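PDB 3EB8: cysteine protease-like virA from Shigella flexneri, which is a secreted virulence effector that promotes bacterial entry into epithelial cells and later intracellular and intercellular spreading, although its reported alpha-tubulin protease activity is disputed. Local coordinates for residues S221-A235 with R298-H310. Numbering follows the deposited sequence.
Sequences SLFQDPAFISALTSA and RAYEVSSSILPSH
Ala-227 and Ala-231 of helix 226-234, with Ala-235 just beyond that range, face the start of segment 300-310, part of strand 300-312; the helix axis runs nearly parallel to this segment, 14° apart in direction and 9.0 Å away at closest approach. Alternate strand residues Tyr-300, Val-302 and Ser-304 point their side chains at the helix, and the small alanines probably allow the two backbones to lie close. The Tyr-300 ring reaches back alongside the first turn of the helix to the N-cap, with CG anti to the carbonyl carbon (chi1 -60°). Phe-228 turns an edge toward the face of this ring in a T-shaped pair, with centroids 5.5 Å apart and planes at 69°; Leu-222 CD2 lies at the tyrosine's edge. The phenol OH donates to Asp-225 OD2 over 2.7 Å, arriving from above the carboxylate plane. Asp-225 is also the N-cap of the helix: its other oxygen, OD1, accepts from Ala-227 N at 2.9 Å, so one carboxylate ties the helix start to the strand. Arg-298 adds a long salt bridge from NE to Asp-225 OD2 (3.6 Å), while its NH2 donates to Ser-221 OG. Over one face of the guanidinium lie Leu-222 CD2 and the tyrosine OH, and the positive charge may help stabilise the aspartate as an anion. Further along, Ala-231 CB packs on Val-302 CG2 at 3.6 Å, and Ala-235 CB meets CG1 of the same valine. The helix, which lies in the region assigned to tubulin binding, thus packs against the mixed sheet, in which strand 300-312 is flanked by antiparallel strands 274-283 and 315-327; Val-327 touches Ala-231, and Phe-160 of strand 157-160 packs against Leu-222, Phe-228 and Tyr-300.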
ATOM      1  N   SER A 221      -5.008 -17.725 -15.569  1.00 56.33           N
ATOM      2  CA  SER A 221      -4.519 -16.831 -16.607  1.00 55.16           C
ATOM      3  C   SER A 221      -3.391 -15.962 -16.065  1.00 52.97           C
ATOM      4  O   SER A 221      -2.276 -16.003 -16.569  1.00 52.67           O
ATOM      5  CB  SER A 221      -5.663 -15.977 -17.160  1.00 62.43           C
ATOM      6  OG  SER A 221      -5.165 -14.837 -17.836  1.00 67.45           O
ATOM      7  N   LEU A 222      -3.668 -15.174 -15.033  1.00 51.68           N
ATOM      8  CA  LEU A 222      -2.577 -14.553 -14.291  1.00 49.93           C
ATOM      9  C   LEU A 222      -1.802 -15.780 -13.864  1.00 60.50           C
ATOM     10  O   LEU A 222      -2.289 -16.890 -14.025  1.00 89.62           O
ATOM     11  CB  LEU A 222      -3.093 -13.821 -13.067  1.00 49.04           C
ATOM     12  CG  LEU A 222      -4.270 -12.857 -13.179  1.00 52.57           C
ATOM     13  CD1 LEU A 222      -4.802 -12.496 -11.781  1.00 48.92           C
ATOM     14  CD2 LEU A 222      -3.856 -11.621 -13.941  1.00 48.84           C
ATOM     15  N   PHE A 223      -0.613 -15.616 -13.331  1.00 49.12           N
ATOM     16  CA  PHE A 223       0.172 -16.773 -12.868  1.00 56.17           C
ATOM     17  C   PHE A 223       0.982 -17.362 -14.017  1.00 50.48           C
ATOM     18  O   PHE A 223       2.074 -17.883 -13.813  1.00 57.17           O
ATOM     19  CB  PHE A 223      -0.698 -17.876 -12.242  1.00 50.56           C
ATOM     20  CG  PHE A 223      -1.124 -17.607 -10.810  1.00 54.96           C
ATOM     21  CD1 PHE A 223      -1.382 -16.315 -10.364  1.00 48.78           C
ATOM     22  CD2 PHE A 223      -1.310 -18.660  -9.921  1.00 52.93           C
ATOM     23  CE1 PHE A 223      -1.793 -16.086  -9.060  1.00 48.51           C
ATOM     24  CE2 PHE A 223      -1.718 -18.431  -8.599  1.00 50.40           C
ATOM     25  CZ  PHE A 223      -1.958 -17.141  -8.178  1.00 49.82           C
ATOM     26  N   GLN A 224       0.417 -17.294 -15.218  1.00 51.40           N
ATOM     27  CA  GLN A 224       1.167 -17.562 -16.429  1.00 52.40           C
ATOM     28  C   GLN A 224       1.601 -16.249 -17.079  1.00 51.61           C
ATOM     29  O   GLN A 224       2.295 -16.252 -18.084  1.00 52.40           O
ATOM     30  CB  GLN A 224       0.328 -18.364 -17.427  1.00 54.42           C
ATOM     31  CG  GLN A 224      -0.079 -19.735 -16.918  1.00 58.26           C
ATOM     32  CD  GLN A 224      -0.902 -20.477 -17.936  1.00 63.98           C
ATOM     33  OE1 GLN A 224      -2.140 -20.506 -17.859  1.00 58.64           O
ATOM     34  NE2 GLN A 224      -0.228 -21.053 -18.929  1.00 59.48           N
ATOM     35  N   ASP A 225       1.173 -15.126 -16.523  1.00 50.30           N
ATOM     36  CA  ASP A 225       1.569 -13.855 -17.086  1.00 51.77           C
ATOM     37  C   ASP A 225       2.830 -13.352 -16.369  1.00 48.57           C
ATOM     38  O   ASP A 225       2.782 -12.984 -15.204  1.00 47.53           O
ATOM     39  CB  ASP A 225       0.417 -12.848 -16.994  1.00 49.33           C
ATOM     40  CG  ASP A 225       0.760 -11.516 -17.600  1.00 61.77           C
ATOM     41  OD1 ASP A 225       1.929 -11.308 -17.998  1.00 55.60           O
ATOM     42  OD2 ASP A 225      -0.145 -10.672 -17.677  1.00 58.61           O
ATOM     43  N   PRO A 226       3.971 -13.332 -17.080  1.00 49.04           N
ATOM     44  CA  PRO A 226       5.228 -12.929 -16.448  1.00 48.39           C
ATOM     45  C   PRO A 226       5.141 -11.507 -15.909  1.00 47.22           C
ATOM     46  O   PRO A 226       5.800 -11.176 -14.939  1.00 46.61           O
ATOM     47  CB  PRO A 226       6.245 -13.008 -17.583  1.00 49.49           C
ATOM     48  CG  PRO A 226       5.605 -13.863 -18.624  1.00 56.76           C
ATOM     49  CD  PRO A 226       4.137 -13.585 -18.518  1.00 50.48           C
ATOM     50  N   ALA A 227       4.318 -10.673 -16.514  1.00 47.16           N
ATOM     51  CA  ALA A 227       4.199  -9.323 -16.012  1.00 46.30           C
ATOM     52  C   ALA A 227       3.521  -9.358 -14.649  1.00 45.52           C
ATOM     53  O   ALA A 227       3.862  -8.593 -13.760  1.00 45.05           O
ATOM     54  CB  ALA A 227       3.429  -8.440 -16.985  1.00 46.70           C
ATOM     55  N   PHE A 228       2.568 -10.271 -14.488  1.00 45.80           N
ATOM     56  CA  PHE A 228       1.919 -10.440 -13.204  1.00 45.34           C
ATOM     57  C   PHE A 228       2.891 -10.989 -12.145  1.00 45.09           C
ATOM     58  O   PHE A 228       2.941 -10.496 -11.019  1.00 44.64           O
ATOM     59  CB  PHE A 228       0.678 -11.334 -13.291  1.00 46.01           C
ATOM     60  CG  PHE A 228       0.054 -11.578 -11.954  1.00 48.12           C
ATOM     61  CD1 PHE A 228      -0.760 -10.615 -11.372  1.00 45.51           C
ATOM     62  CD2 PHE A 228       0.356 -12.729 -11.233  1.00 46.03           C
ATOM     63  CE1 PHE A 228      -1.295 -10.812 -10.098  1.00 45.94           C
ATOM     64  CE2 PHE A 228      -0.182 -12.939  -9.968  1.00 46.02           C
ATOM     65  CZ  PHE A 228      -1.008 -11.982  -9.392  1.00 45.77           C
ATOM     66  N   ILE A 229       3.658 -12.011 -12.506  1.00 45.66           N
ATOM     67  CA  ILE A 229       4.644 -12.549 -11.574  1.00 45.77           C
ATOM     68  C   ILE A 229       5.593 -11.435 -11.144  1.00 45.37           C
ATOM     69  O   ILE A 229       5.936 -11.300  -9.971  1.00 45.61           O
ATOM     70  CB  ILE A 229       5.454 -13.696 -12.210  1.00 46.74           C
ATOM     71  CG1 ILE A 229       4.516 -14.834 -12.630  1.00 47.47           C
ATOM     72  CG2 ILE A 229       6.542 -14.173 -11.253  1.00 47.12           C
ATOM     73  CD1 ILE A 229       3.566 -15.299 -11.515  1.00 47.35           C
ATOM     74  N   SER A 230       5.976 -10.623 -12.119  1.00 45.51           N
ATOM     75  CA  SER A 230       6.878  -9.512 -11.903  1.00 45.25           C
ATOM     76  C   SER A 230       6.250  -8.506 -10.957  1.00 51.50           C
ATOM     77  O   SER A 230       6.921  -8.002 -10.058  1.00 44.82           O
ATOM     78  CB  SER A 230       7.236  -8.851 -13.245  1.00 53.87           C
ATOM     79  OG  SER A 230       8.039  -9.705 -14.049  1.00 46.40           O
ATOM     80  N   ALA A 231       4.960  -8.231 -11.154  1.00 44.29           N
ATOM     81  CA  ALA A 231       4.235  -7.269 -10.319  1.00 44.02           C
ATOM     82  C   ALA A 231       4.101  -7.751  -8.870  1.00 49.93           C
ATOM     83  O   ALA A 231       4.368  -7.006  -7.919  1.00 49.81           O
ATOM     84  CB  ALA A 231       2.872  -6.995 -10.897  1.00 43.92           C
ATOM     85  N   LEU A 232       3.672  -9.002  -8.714  1.00 45.94           N
ATOM     86  CA  LEU A 232       3.555  -9.630  -7.401  1.00 44.50           C
ATOM     87  C   LEU A 232       4.890  -9.668  -6.634  1.00 44.97           C
ATOM     88  O   LEU A 232       4.966  -9.261  -5.465  1.00 45.35           O
ATOM     89  CB  LEU A 232       3.018 -11.047  -7.561  1.00 44.81           C
ATOM     90  CG  LEU A 232       2.964 -11.947  -6.323  1.00 45.39           C
ATOM     91  CD1 LEU A 232       2.095 -11.335  -5.213  1.00 45.50           C
ATOM     92  CD2 LEU A 232       2.465 -13.336  -6.707  1.00 45.89           C
ATOM     93  N   THR A 233       5.943 -10.157  -7.290  1.00 45.23           N
ATOM     94  CA  THR A 233       7.228 -10.324  -6.606  1.00 46.04           C
ATOM     95  C   THR A 233       7.887  -8.986  -6.316  1.00 46.24           C
ATOM     96  O   THR A 233       8.417  -8.769  -5.241  1.00 47.04           O
ATOM     97  CB  THR A 233       8.205 -11.269  -7.368  1.00 46.64           C
ATOM     98  OG1 THR A 233       8.494 -10.749  -8.672  1.00 46.37           O
ATOM     99  CG2 THR A 233       7.593 -12.659  -7.507  1.00 46.81           C
ATOM    100  N   SER A 234       7.816  -8.069  -7.265  1.00 45.75           N
ATOM    101  CA  SER A 234       8.444  -6.776  -7.070  1.00 46.15           C
ATOM    102  C   SER A 234       7.918  -6.073  -5.827  1.00 47.61           C
ATOM    103  O   SER A 234       8.638  -5.269  -5.220  1.00 49.98           O
ATOM    104  CB  SER A 234       8.222  -5.887  -8.288  1.00 45.67           C
ATOM    105  OG  SER A 234       6.895  -5.411  -8.340  1.00 45.01           O
ATOM    106  N   ALA A 235       6.668  -6.366  -5.466  1.00 45.89           N
ATOM    107  CA  ALA A 235       5.987  -5.681  -4.368  1.00 46.28           C
ATOM    108  C   ALA A 235       6.665  -5.920  -3.021  1.00 47.49           C
ATOM    109  O   ALA A 235       6.463  -5.160  -2.080  1.00 48.29           O
ATOM    110  CB  ALA A 235       4.498  -6.081  -4.290  1.00 45.75           C
ATOM    111  N   ARG A 298      -1.440  -6.935 -21.594  1.00 49.84           N
ATOM    112  CA  ARG A 298      -2.039  -6.716 -20.257  1.00 68.48           C
ATOM    113  C   ARG A 298      -1.082  -6.265 -19.137  1.00 56.02           C
ATOM    114  O   ARG A 298      -0.148  -6.981 -18.794  1.00 60.64           O
ATOM    115  CB  ARG A 298      -2.795  -7.952 -19.773  1.00 66.89           C
ATOM    116  CG  ARG A 298      -3.417  -7.747 -18.394  1.00 69.82           C
ATOM    117  CD  ARG A 298      -4.319  -8.896 -18.002  1.00 67.72           C
ATOM    118  NE  ARG A 298      -3.636 -10.174 -18.165  1.00 72.73           N
ATOM    119  CZ  ARG A 298      -4.110 -11.334 -17.727  1.00 77.82           C
ATOM    120  NH1 ARG A 298      -5.269 -11.374 -17.079  1.00 80.72           N
ATOM    121  NH2 ARG A 298      -3.421 -12.451 -17.928  1.00 66.68           N
ATOM    122  N   ALA A 299      -1.361  -5.086 -18.565  1.00 50.88           N
ATOM    123  CA  ALA A 299      -0.500  -4.423 -17.572  1.00 46.67           C
ATOM    124  C   ALA A 299      -1.110  -4.388 -16.161  1.00 44.91           C
ATOM    125  O   ALA A 299      -2.304  -4.630 -15.989  1.00 50.38           O
ATOM    126  CB  ALA A 299      -0.144  -3.006 -18.029  1.00 44.03           C
ATOM    127  N   TYR A 300      -0.290  -4.071 -15.158  1.00 47.66           N
ATOM    128  CA  TYR A 300      -0.727  -4.147 -13.756  1.00 43.60           C
ATOM    129  C   TYR A 300      -0.444  -2.887 -12.951  1.00 47.74           C
ATOM    130  O   TYR A 300       0.610  -2.263 -13.079  1.00 65.41           O
ATOM    131  CB  TYR A 300      -0.150  -5.392 -13.062  1.00 43.19           C
ATOM    132  CG  TYR A 300      -0.586  -6.670 -13.746  1.00 54.59           C
ATOM    133  CD1 TYR A 300       0.251  -7.325 -14.661  1.00 42.67           C
ATOM    134  CD2 TYR A 300      -1.856  -7.207 -13.514  1.00 51.83           C
ATOM    135  CE1 TYR A 300      -0.158  -8.475 -15.312  1.00 42.50           C
ATOM    136  CE2 TYR A 300      -2.273  -8.357 -14.155  1.00 43.01           C
ATOM    137  CZ  TYR A 300      -1.420  -8.986 -15.051  1.00 49.80           C
ATOM    138  OH  TYR A 300      -1.833 -10.128 -15.691  1.00 53.59           O
ATOM    139  N   GLU A 301      -1.406  -2.504 -12.128  1.00 48.55           N
ATOM    140  CA  GLU A 301      -1.180  -1.476 -11.127  1.00 48.90           C
ATOM    141  C   GLU A 301      -0.925  -2.179  -9.804  1.00 44.19           C
ATOM    142  O   GLU A 301      -1.714  -3.029  -9.371  1.00 44.08           O
ATOM    143  CB  GLU A 301      -2.388  -0.545 -11.030  1.00 44.97           C
ATOM    144  CG  GLU A 301      -2.790   0.026 -12.387  1.00 74.69           C
ATOM    145  CD  GLU A 301      -4.182   0.662 -12.418  1.00 80.54           C
ATOM    146  OE1 GLU A 301      -4.394   1.560 -13.267  1.00 88.93           O
ATOM    147  OE2 GLU A 301      -5.058   0.262 -11.615  1.00 65.46           O
ATOM    148  N   VAL A 302       0.187  -1.842  -9.168  1.00 45.29           N
ATOM    149  CA  VAL A 302       0.505  -2.404  -7.862  1.00 46.33           C
ATOM    150  C   VAL A 302       0.443  -1.327  -6.780  1.00 46.39           C
ATOM    151  O   VAL A 302       0.909  -0.195  -6.975  1.00 46.30           O
ATOM    152  CB  VAL A 302       1.916  -3.002  -7.869  1.00 43.70           C
ATOM    153  CG1 VAL A 302       2.284  -3.543  -6.502  1.00 43.54           C
ATOM    154  CG2 VAL A 302       2.024  -4.062  -8.948  1.00 43.38           C
ATOM    155  N   SER A 303      -0.154  -1.682  -5.648  1.00 47.31           N
ATOM    156  CA  SER A 303      -0.024  -0.899  -4.439  1.00 44.50           C
ATOM    157  C   SER A 303       0.584  -1.802  -3.377  1.00 44.19           C
ATOM    158  O   SER A 303      -0.050  -2.777  -2.958  1.00 44.03           O
ATOM    159  CB  SER A 303      -1.380  -0.410  -3.961  1.00 49.15           C
ATOM    160  OG  SER A 303      -1.288  -0.010  -2.598  1.00 48.21           O
ATOM    161  N   SER A 304       1.807  -1.489  -2.954  1.00 44.21           N
ATOM    162  CA  SER A 304       2.515  -2.294  -1.962  1.00 43.97           C
ATOM    163  C   SER A 304       2.753  -1.488  -0.691  1.00 44.23           C
ATOM    164  O   SER A 304       3.575  -0.575  -0.667  1.00 46.57           O
ATOM    165  CB  SER A 304       3.850  -2.778  -2.531  1.00 50.37           C
ATOM    166  OG  SER A 304       4.505  -3.686  -1.659  1.00 43.63           O
ATOM    167  N   SER A 305       2.040  -1.825   0.373  1.00 44.19           N
ATOM    168  CA  SER A 305       2.211  -1.106   1.624  1.00 44.42           C
ATOM    169  C   SER A 305       2.971  -1.926   2.631  1.00 44.22           C
ATOM    170  O   SER A 305       2.645  -3.085   2.881  1.00 63.37           O
ATOM    171  CB  SER A 305       0.860  -0.714   2.191  1.00 44.64           C
ATOM    172  OG  SER A 305       0.214   0.144   1.279  1.00 47.43           O
ATOM    173  N   ILE A 306       3.988  -1.323   3.221  1.00 45.69           N
ATOM    174  CA  ILE A 306       4.663  -1.969   4.324  1.00 44.32           C
ATOM    175  C   ILE A 306       4.133  -1.341   5.630  1.00 49.32           C
ATOM    176  O   ILE A 306       3.703  -0.193   5.635  1.00 51.58           O
ATOM    177  CB  ILE A 306       6.194  -1.883   4.167  1.00 47.31           C
ATOM    178  CG1 ILE A 306       6.882  -2.936   5.041  1.00 93.28           C
ATOM    179  CG2 ILE A 306       6.711  -0.480   4.484  1.00 52.62           C
ATOM    180  CD1 ILE A 306       8.352  -3.148   4.719  1.00102.63           C
ATOM    181  N   LEU A 307       4.118  -2.101   6.720  1.00 44.40           N
ATOM    182  CA  LEU A 307       3.490  -1.633   7.958  1.00 44.59           C
ATOM    183  C   LEU A 307       4.412  -1.721   9.171  1.00 45.65           C
ATOM    184  O   LEU A 307       4.077  -2.407  10.142  1.00 46.29           O
ATOM    185  CB  LEU A 307       2.207  -2.426   8.268  1.00 44.52           C
ATOM    186  CG  LEU A 307       1.062  -2.551   7.249  1.00 52.91           C
ATOM    187  CD1 LEU A 307      -0.004  -3.542   7.735  1.00 45.85           C
ATOM    188  CD2 LEU A 307       0.421  -1.215   6.952  1.00 44.87           C
ATOM    189  N   PRO A 308       5.572  -1.044   9.127  1.00 44.87           N
ATOM    190  CA  PRO A 308       6.469  -1.119  10.282  1.00 47.04           C
ATOM    191  C   PRO A 308       5.778  -0.576  11.521  1.00 45.16           C
ATOM    192  O   PRO A 308       4.983   0.341  11.419  1.00 45.34           O
ATOM    193  CB  PRO A 308       7.618  -0.174   9.897  1.00 45.44           C
ATOM    194  CG  PRO A 308       7.025   0.706   8.838  1.00 45.58           C
ATOM    195  CD  PRO A 308       6.147  -0.207   8.066  1.00 45.12           C
ATOM    196  N   SER A 309       6.089  -1.138  12.679  1.00 46.25           N
ATOM    197  CA  SER A 309       5.516  -0.640  13.927  1.00 45.31           C
ATOM    198  C   SER A 309       6.112   0.734  14.261  1.00 59.95           C
ATOM    199  O   SER A 309       7.261   1.017  13.910  1.00 48.45           O
ATOM    200  CB  SER A 309       5.805  -1.613  15.056  1.00 45.23           C
ATOM    201  OG  SER A 309       7.175  -1.561  15.370  1.00 62.17           O
ATOM    202  N   HIS A 310       5.333   1.570  14.944  1.00 45.94           N
ATOM    203  CA  HIS A 310       5.747   2.921  15.300  1.00 46.42           C
ATOM    204  C   HIS A 310       5.226   3.278  16.691  1.00 46.56           C
ATOM    205  O   HIS A 310       4.011   3.357  16.896  1.00 48.08           O
ATOM    206  CB  HIS A 310       5.197   3.932  14.288  1.00 46.65           C
ATOM    207  CG  HIS A 310       5.774   5.305  14.441  1.00 59.57           C
ATOM    208  ND1 HIS A 310       5.083   6.357  15.011  1.00 47.61           N
ATOM    209  CD2 HIS A 310       6.995   5.794  14.122  1.00 47.69           C
ATOM    210  CE1 HIS A 310       5.850   7.428  15.025  1.00 48.21           C
ATOM    211  NE2 HIS A 310       7.014   7.116  14.488  1.00 53.02           N
TER